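Local coordinates for FOG-3 protein (Caenorhabditis elegans, PDB 5TD6) that binds RNA as a multimer that specifies sperm fate in the nematode germline, and may act as a transcriptional corepressor like other BTG/Tob proteins, at residues H19-E31 with S69-L83. The protein carries 2 engineered substitutions. Numbering follows the deposited sequence.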
# COMPACT_ATOMS: atom_id res chain seq x y z
N HIS B 19 -16.70 1.56 -2.62
CA HIS B 19 -17.92 0.78 -2.67
C HIS B 19 -18.51 0.61 -1.27
O HIS B 19 -19.67 0.25 -1.12
CB HIS B 19 -17.66 -0.59 -3.30
CG HIS B 19 -16.99 -0.51 -4.63
ND1 HIS B 19 -17.65 -0.11 -5.78
CD2 HIS B 19 -15.71 -0.75 -5.00
CE1 HIS B 19 -16.80 -0.12 -6.80
NE2 HIS B 19 -15.62 -0.50 -6.35
N ILE B 20 -17.69 0.86 -0.26
CA ILE B 20 -18.14 0.91 1.12
C ILE B 20 -17.68 2.26 1.61
O ILE B 20 -16.58 2.69 1.27
CB ILE B 20 -17.57 -0.26 1.95
CG1 ILE B 20 -18.08 -1.60 1.43
CG2 ILE B 20 -17.91 -0.15 3.44
CD1 ILE B 20 -17.50 -2.78 2.15
N PRO B 21 -18.53 2.98 2.38
CA PRO B 21 -18.14 4.33 2.81
C PRO B 21 -16.83 4.32 3.60
O PRO B 21 -16.43 3.28 4.11
CB PRO B 21 -19.32 4.78 3.67
CG PRO B 21 -20.49 4.00 3.14
CD PRO B 21 -19.92 2.66 2.73
N ARG B 22 -16.16 5.48 3.63
CA ARG B 22 -14.82 5.64 4.17
C ARG B 22 -14.67 5.20 5.62
O ARG B 22 -13.70 4.52 6.00
CB ARG B 22 -14.41 7.12 4.05
CG ARG B 22 -13.11 7.50 4.75
CD ARG B 22 -13.04 9.00 5.08
NE ARG B 22 -13.69 9.84 4.07
CZ ARG B 22 -14.70 10.67 4.30
NH1 ARG B 22 -15.21 10.78 5.52
NH2 ARG B 22 -15.22 11.39 3.31
N ARG B 23 -15.63 5.60 6.45
CA ARG B 23 -15.53 5.34 7.88
C ARG B 23 -15.62 3.85 8.22
O ARG B 23 -14.78 3.35 8.97
CB ARG B 23 -16.58 6.16 8.64
CG ARG B 23 -16.33 7.67 8.56
CD ARG B 23 -17.59 8.51 8.81
NE ARG B 23 -17.31 9.95 8.81
CZ ARG B 23 -17.41 10.73 7.74
NH1 ARG B 23 -17.80 10.23 6.57
NH2 ARG B 23 -17.14 12.03 7.83
N PRO B 24 -16.62 3.12 7.68
CA PRO B 24 -16.65 1.68 7.97
C PRO B 24 -15.44 0.90 7.43
O PRO B 24 -14.92 0.03 8.13
CB PRO B 24 -17.94 1.20 7.29
CG PRO B 24 -18.77 2.41 7.13
CD PRO B 24 -17.81 3.54 6.91
N VAL B 25 -15.03 1.19 6.19
CA VAL B 25 -13.82 0.56 5.63
C VAL B 25 -12.62 0.72 6.57
O VAL B 25 -11.85 -0.22 6.79
CB VAL B 25 -13.45 1.14 4.24
CG1 VAL B 25 -12.08 0.63 3.81
CG2 VAL B 25 -14.48 0.75 3.22
N GLY B 26 -12.47 1.92 7.13
CA GLY B 26 -11.36 2.19 8.03
C GLY B 26 -11.39 1.34 9.29
O GLY B 26 -10.35 0.94 9.83
N ILE B 27 -12.60 1.06 9.75
CA ILE B 27 -12.79 0.33 10.99
C ILE B 27 -12.65 -1.16 10.69
O ILE B 27 -12.13 -1.93 11.49
CB ILE B 27 -14.16 0.67 11.63
CG1 ILE B 27 -14.16 2.13 12.08
CG2 ILE B 27 -14.47 -0.23 12.83
CD1 ILE B 27 -15.50 2.65 12.50
N PHE B 28 -13.09 -1.54 9.50
CA PHE B 28 -12.87 -2.90 9.03
C PHE B 28 -11.38 -3.22 8.95
O PHE B 28 -10.93 -4.28 9.37
CB PHE B 28 -13.54 -3.10 7.68
CG PHE B 28 -13.14 -4.36 7.00
CD1 PHE B 28 -13.78 -5.56 7.29
CD2 PHE B 28 -12.11 -4.36 6.06
CE1 PHE B 28 -13.41 -6.74 6.64
CE2 PHE B 28 -11.73 -5.53 5.41
CZ PHE B 28 -12.38 -6.72 5.70
N GLY B 29 -10.60 -2.29 8.40
CA GLY B 29 -9.18 -2.53 8.22
C GLY B 29 -8.46 -2.60 9.55
O GLY B 29 -7.52 -3.38 9.74
N ALA B 30 -8.90 -1.78 10.50
CA ALA B 30 -8.29 -1.77 11.82
C ALA B 30 -8.56 -3.09 12.53
O ALA B 30 -7.66 -3.69 13.09
CB ALA B 30 -8.81 -0.61 12.64
N GLU B 31 -9.80 -3.55 12.46
CA GLU B 31 -10.19 -4.82 13.07
C GLU B 31 -9.49 -6.02 12.43
O GLU B 31 -9.04 -6.93 13.13
CB GLU B 31 -11.70 -5.01 12.97
CG GLU B 31 -12.46 -4.18 13.97
CD GLU B 31 -12.10 -4.56 15.40
OE1 GLU B 31 -12.16 -5.76 15.74
OE2 GLU B 31 -11.74 -3.66 16.18
N SER B 69 -14.55 -9.34 11.02
CA SER B 69 -14.05 -7.96 10.97
C SER B 69 -15.12 -6.99 10.47
O SER B 69 -15.19 -5.86 10.95
CB SER B 69 -12.82 -7.85 10.08
OG SER B 69 -11.71 -8.49 10.70
N ALA B 70 -15.93 -7.45 9.52
CA ALA B 70 -17.06 -6.68 9.02
C ALA B 70 -18.05 -6.37 10.14
O ALA B 70 -18.40 -5.21 10.39
CB ALA B 70 -17.74 -7.43 7.88
N GLU B 71 -18.50 -7.43 10.81
CA GLU B 71 -19.39 -7.33 11.96
C GLU B 71 -18.91 -6.28 12.95
O GLU B 71 -19.67 -5.41 13.37
CB GLU B 71 -19.51 -8.70 12.65
CG GLU B 71 -20.53 -8.78 13.77
CD GLU B 71 -20.11 -9.75 14.87
OE1 GLU B 71 -20.58 -10.90 14.86
OE2 GLU B 71 -19.30 -9.35 15.73
N GLU B 72 -17.63 -6.34 13.31
CA GLU B 72 -17.05 -5.42 14.29
C GLU B 72 -17.07 -3.97 13.83
O GLU B 72 -16.84 -3.05 14.62
CB GLU B 72 -15.61 -5.82 14.63
CG GLU B 72 -15.46 -6.95 15.64
CD GLU B 72 -16.13 -6.63 16.97
OE1 GLU B 72 -15.95 -5.51 17.48
OE2 GLU B 72 -16.85 -7.52 17.48
N ALA B 73 -17.33 -3.75 12.54
CA ALA B 73 -17.26 -2.42 11.96
C ALA B 73 -18.64 -1.90 11.54
O ALA B 73 -18.75 -0.87 10.86
CB ALA B 73 -16.31 -2.41 10.76
N GLY B 74 -19.68 -2.62 11.93
CA GLY B 74 -21.04 -2.21 11.63
C GLY B 74 -21.47 -2.53 10.21
O GLY B 74 -22.64 -2.44 9.86
N VAL B 75 -20.50 -2.92 9.39
CA VAL B 75 -20.77 -3.27 8.01
C VAL B 75 -21.38 -4.66 7.93
O VAL B 75 -20.77 -5.62 8.40
CB VAL B 75 -19.49 -3.25 7.16
CG1 VAL B 75 -19.81 -2.89 5.72
CG2 VAL B 75 -18.48 -2.28 7.76
N PRO B 76 -22.59 -4.76 7.35
CA PRO B 76 -23.17 -6.07 7.04
C PRO B 76 -22.17 -6.96 6.31
O PRO B 76 -21.71 -6.60 5.23
CB PRO B 76 -24.36 -5.72 6.13
CG PRO B 76 -24.73 -4.34 6.52
CD PRO B 76 -23.45 -3.65 6.91
N PRO B 77 -21.81 -8.10 6.92
CA PRO B 77 -20.84 -9.04 6.35
C PRO B 77 -21.10 -9.38 4.89
O PRO B 77 -20.15 -9.69 4.16
CB PRO B 77 -21.00 -10.26 7.25
CG PRO B 77 -21.34 -9.68 8.58
CD PRO B 77 -22.21 -8.49 8.29
N SER B 78 -22.36 -9.31 4.45
CA SER B 78 -22.67 -9.59 3.06
C SER B 78 -22.07 -8.51 2.15
O SER B 78 -21.60 -8.81 1.07
CB SER B 78 -24.18 -9.69 2.85
OG SER B 78 -24.80 -8.44 3.07
N ASP B 79 -22.06 -7.27 2.62
CA ASP B 79 -21.49 -6.18 1.84
C ASP B 79 -20.03 -6.44 1.49
O ASP B 79 -19.59 -6.15 0.37
CB ASP B 79 -21.59 -4.85 2.58
CG ASP B 79 -23.00 -4.34 2.66
OD1 ASP B 79 -23.88 -4.87 1.95
OD2 ASP B 79 -23.22 -3.39 3.44
N VAL B 80 -19.27 -6.97 2.45
CA VAL B 80 -17.87 -7.27 2.22
C VAL B 80 -17.70 -8.58 1.46
O VAL B 80 -16.89 -8.65 0.53
CB VAL B 80 -17.07 -7.34 3.54
CG1 VAL B 80 -15.73 -8.01 3.31
CG2 VAL B 80 -16.87 -5.95 4.10
N LEU B 81 -18.47 -9.59 1.85
CA LEU B 81 -18.46 -10.89 1.18
C LEU B 81 -18.57 -10.75 -0.34
O LEU B 81 -17.82 -11.38 -1.08
CB LEU B 81 -19.61 -11.76 1.69
CG LEU B 81 -19.95 -12.98 0.82
CD1 LEU B 81 -19.00 -14.14 1.10
CD2 LEU B 81 -21.41 -13.42 1.00
N ARG B 82 -19.50 -9.91 -0.80
CA ARG B 82 -19.73 -9.79 -2.23
C ARG B 82 -18.58 -9.05 -2.94
O ARG B 82 -18.28 -9.35 -4.10
CB ARG B 82 -21.06 -9.09 -2.51
CG ARG B 82 -21.19 -7.67 -2.01
CD ARG B 82 -22.51 -7.03 -2.44
NE ARG B 82 -22.82 -5.85 -1.63
CZ ARG B 82 -22.44 -4.61 -1.92
NH1 ARG B 82 -21.74 -4.36 -3.02
NH2 ARG B 82 -22.77 -3.61 -1.11
N LEU B 83 -17.92 -8.11 -2.26
CA LEU B 83 -16.88 -7.30 -2.90
C LEU B 83 -15.50 -7.98 -2.97
O LEU B 83 -14.66 -7.62 -3.79
CB LEU B 83 -16.74 -5.95 -2.19
CG LEU B 83 -17.96 -5.02 -2.27
CD1 LEU B 83 -17.76 -3.80 -1.39
CD2 LEU B 83 -18.23 -4.61 -3.71
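Phe28 points its ring edge at the backbone at the end of helix 65-71, with CD1 lying 3.6 Å from Ala70 N, close to the ring plane. Its CG stands anti to the backbone N (chi1 168°), which carries the ring to the last turn of that helix, where CE1 also meets Ser69 CB. Ala73 presses its methyl onto the helix itself, CB sitting 3.5 Å from Ile27 CG2 and 3.6 Å from Phe28 N. Next to it, Val75 sends one branch to each of two partners: CG2 packs on Pro24 CB at 3.6 Å, while CG1 reaches Ile20 CG2. The extended Ile20 side chain continues the apolar seam, its CD1 3.8 Å from Val80 CG2 and its CG1 against Leu83 CD1. At the other end Glu31 folds back at chi2 (-62°) and crosses Glu72 obliquely, Glu31 CG 3.6 Å from Glu72 CB, although the carboxylates, probably both charged, approach to 4.2 Å (Glu31 OE1 to Glu72 OE1). An alanine in place of Glu31 would probably leave Glu72 CB and CG without this cover and open a gap beside them. Behind the first shell, the type I turn Glu71–Gly74 presents Ala73, and Ser69 OG is hydrogen-bonded to Cys65 O within its own helix. The contact thus joins the start of helix 22-41 to helices 65-71 and 77-83 of the BTG/Tob domain, with Val12 and Cys13 of helix 2-13 touching Phe28 as well.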